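Local coordinates for protein long-chain-fatty-acid--CoA ligase FadD13 (PDB 5ZRN) that is a long-chain-fatty-acid--CoA ligase by name and belongs to the AMP-binding enzyme family of the ANL superfamily, at residues Y274-G279 against E296-Y301. Residues are numbered along the deposited sequence; the frame is centred on the assembly and turned at random.
With JSA (5'-O-{[(1R)-1-hydroxydodecyl]sulfamoyl}adenosine), chain C.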
# COMPACT_ATOMS: atom_id res chain seq x y z
N TYR A 274 11.81 -5.20 14.41
CA TYR A 274 11.84 -3.77 14.05
C TYR A 274 10.56 -3.19 13.47
O TYR A 274 9.63 -3.91 13.10
CB TYR A 274 12.98 -3.51 13.05
CG TYR A 274 12.79 -4.18 11.71
CD1 TYR A 274 13.23 -5.49 11.50
CD2 TYR A 274 12.16 -3.52 10.66
CE1 TYR A 274 13.05 -6.13 10.26
CE2 TYR A 274 11.96 -4.14 9.43
CZ TYR A 274 12.40 -5.45 9.23
OH TYR A 274 12.21 -6.06 8.02
N PHE A 275 10.55 -1.86 13.40
CA PHE A 275 9.43 -1.10 12.85
C PHE A 275 9.90 -0.45 11.56
O PHE A 275 11.09 -0.13 11.42
CB PHE A 275 8.98 0.03 13.80
CG PHE A 275 8.13 -0.42 14.95
CD1 PHE A 275 8.64 -0.42 16.25
CD2 PHE A 275 6.81 -0.82 14.74
CE1 PHE A 275 7.83 -0.80 17.33
CE2 PHE A 275 6.00 -1.20 15.82
CZ PHE A 275 6.52 -1.20 17.11
N ILE A 276 8.98 -0.27 10.61
CA ILE A 276 9.30 0.41 9.36
C ILE A 276 8.48 1.68 9.43
O ILE A 276 7.30 1.64 9.80
CB ILE A 276 8.83 -0.39 8.12
CG1 ILE A 276 9.50 -1.76 8.09
CG2 ILE A 276 9.18 0.38 6.85
CD1 ILE A 276 8.90 -2.69 7.05
N THR A 277 9.09 2.81 9.11
CA THR A 277 8.39 4.08 9.16
C THR A 277 8.76 5.00 8.00
O THR A 277 9.71 4.73 7.26
CB THR A 277 8.66 4.81 10.50
OG1 THR A 277 7.80 5.95 10.60
CG2 THR A 277 10.11 5.28 10.58
N GLY A 278 8.00 6.08 7.85
CA GLY A 278 8.25 7.03 6.79
C GLY A 278 7.26 8.17 6.82
O GLY A 278 6.28 8.15 7.58
N GLY A 279 7.51 9.18 5.99
CA GLY A 279 6.62 10.33 5.95
C GLY A 279 7.14 11.47 6.81
O GLY A 279 6.62 12.58 6.76
N GLU A 296 14.70 -2.18 16.68
CA GLU A 296 15.26 -1.40 15.58
C GLU A 296 14.20 -0.67 14.76
O GLU A 296 13.02 -1.05 14.76
CB GLU A 296 16.11 -2.30 14.68
CG GLU A 296 17.34 -2.85 15.38
CD GLU A 296 18.32 -3.52 14.43
OE1 GLU A 296 19.44 -3.85 14.87
OE2 GLU A 296 17.97 -3.71 13.24
N VAL A 297 14.63 0.37 14.05
CA VAL A 297 13.73 1.16 13.23
C VAL A 297 14.31 1.52 11.87
O VAL A 297 15.37 2.13 11.79
CB VAL A 297 13.34 2.48 13.94
CG1 VAL A 297 12.32 3.25 13.11
CG2 VAL A 297 12.80 2.19 15.33
N VAL A 298 13.61 1.14 10.80
CA VAL A 298 14.03 1.48 9.44
C VAL A 298 13.06 2.57 8.94
O VAL A 298 11.85 2.47 9.14
CB VAL A 298 13.99 0.26 8.46
CG1 VAL A 298 14.96 -0.81 8.91
CG2 VAL A 298 12.58 -0.30 8.36
N GLN A 299 13.61 3.61 8.32
CA GLN A 299 12.79 4.72 7.82
C GLN A 299 12.90 4.86 6.30
O GLN A 299 13.99 4.78 5.73
CB GLN A 299 13.25 6.01 8.50
CG GLN A 299 13.43 5.87 10.01
CD GLN A 299 14.28 6.98 10.62
OE1 GLN A 299 15.29 6.71 11.28
NE2 GLN A 299 13.87 8.23 10.42
N GLY A 300 11.77 5.08 5.64
CA GLY A 300 11.80 5.21 4.19
C GLY A 300 11.20 6.49 3.66
O GLY A 300 10.53 7.22 4.38
N TYR A 301 11.46 6.75 2.38
CA TYR A 301 10.94 7.92 1.69
C TYR A 301 10.36 7.42 0.38
O TYR A 301 11.04 6.72 -0.38
CB TYR A 301 12.05 8.91 1.38
CG TYR A 301 11.74 9.86 0.24
CD1 TYR A 301 10.91 10.97 0.43
CD2 TYR A 301 12.31 9.67 -1.02
CE1 TYR A 301 10.67 11.87 -0.61
CE2 TYR A 301 12.08 10.55 -2.06
CZ TYR A 301 11.26 11.65 -1.85
OH TYR A 301 11.06 12.53 -2.89
C4 JSA C . 8.65 12.42 3.17
C5 JSA C . 9.10 11.17 3.58
C6 JSA C . 10.20 11.11 4.42
N9 JSA C . 7.59 12.23 2.39
C2 JSA C . 10.33 13.42 4.41
C12 JSA C . 11.71 -0.49 0.44
C11 JSA C . 10.81 -0.01 1.58
C10 JSA C . 10.37 1.43 1.34
C9' JSA C . 9.47 1.94 2.47
C8' JSA C . 8.97 3.35 2.16
C7' JSA C . 7.99 3.86 3.22
C6' JSA C . 7.41 5.21 2.79
C5' JSA C . 6.41 5.76 3.81
C4' JSA C . 5.81 7.07 3.30
C3' JSA C . 5.01 6.84 2.02
C2' JSA C . 4.64 8.16 1.33
C1' JSA C . 3.86 7.87 0.04
O1 JSA C . 2.55 7.40 0.38
N8 JSA C . 3.75 9.08 -0.79
S1 JSA C . 2.71 10.17 -0.17
O2P JSA C . 2.27 9.72 1.20
O1P JSA C . 1.52 10.29 -1.07
O5' JSA C . 3.37 11.43 -0.07
C5A JSA C . 4.67 11.60 -0.65
C4A JSA C . 5.40 12.79 -0.03
O4' JSA C . 5.52 12.66 1.40
C3A JSA C . 6.85 12.86 -0.52
O3' JSA C . 6.87 13.48 -1.81
C2A JSA C . 7.38 13.84 0.52
O2' JSA C . 6.87 15.15 0.25
C1A JSA C . 6.75 13.29 1.80
C8 JSA C . 7.39 10.91 2.30
N7 JSA C . 8.30 10.27 3.02
N3 JSA C . 9.29 13.52 3.60
N1 JSA C . 10.78 12.25 4.81
N6 JSA C . 10.67 9.94 4.85
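With CG1 anti to the carbonyl carbon (chi1 -63°), CG2 of Val298 sits between the backbone N and the carbonyl carbon; this methyl leans across to the neighbouring strand and meets CG1 of Ile276 at 3.4 Å. Both side chains point the same way there, and the Tyr274 ring adds to the patch, its CD2 lying 4.0 Å from Val298 CG2 in an oblique approach. On the other face of the sheet Thr277 turns OG1 anti to its own N (chi1 -171°), where it bonds to the carbonyl of Ala250 on the far side; CG2 is thereby left alongside Gln299, 3.4 Å from its CG, and also reaches CG1 of Val297.

Between these two layers the strands run parallel. Phe275 N donates to Glu296 O, and Phe275 O accepts Val298 N in a nearly straight bond (168° at the hydrogen). Thr277 repeats the pattern two residues on, its N bonded to Val298 O at 2.8 Å and its O to Gly300 N, so that N and O of both Phe275 and Thr277 are engaged by the one neighbouring strand.

Beyond the last of these bonds the strand ends meet 5'-O-{[(1R)-1-hydroxydodecyl]sulfamoyl}adenosine. Gly300 O accepts a hydrogen bond from N6 of the adenine at 2.8 Å, the Tyr301 ring turns its edge to the base, and Gly278 CA lies 3.7 Å from C5' of the alkyl chain. The two strands, linked by helix 284-292, make a beta-alpha-beta unit; their C-terminal ends form part of the ligand pocket of this AMP-binding enzyme.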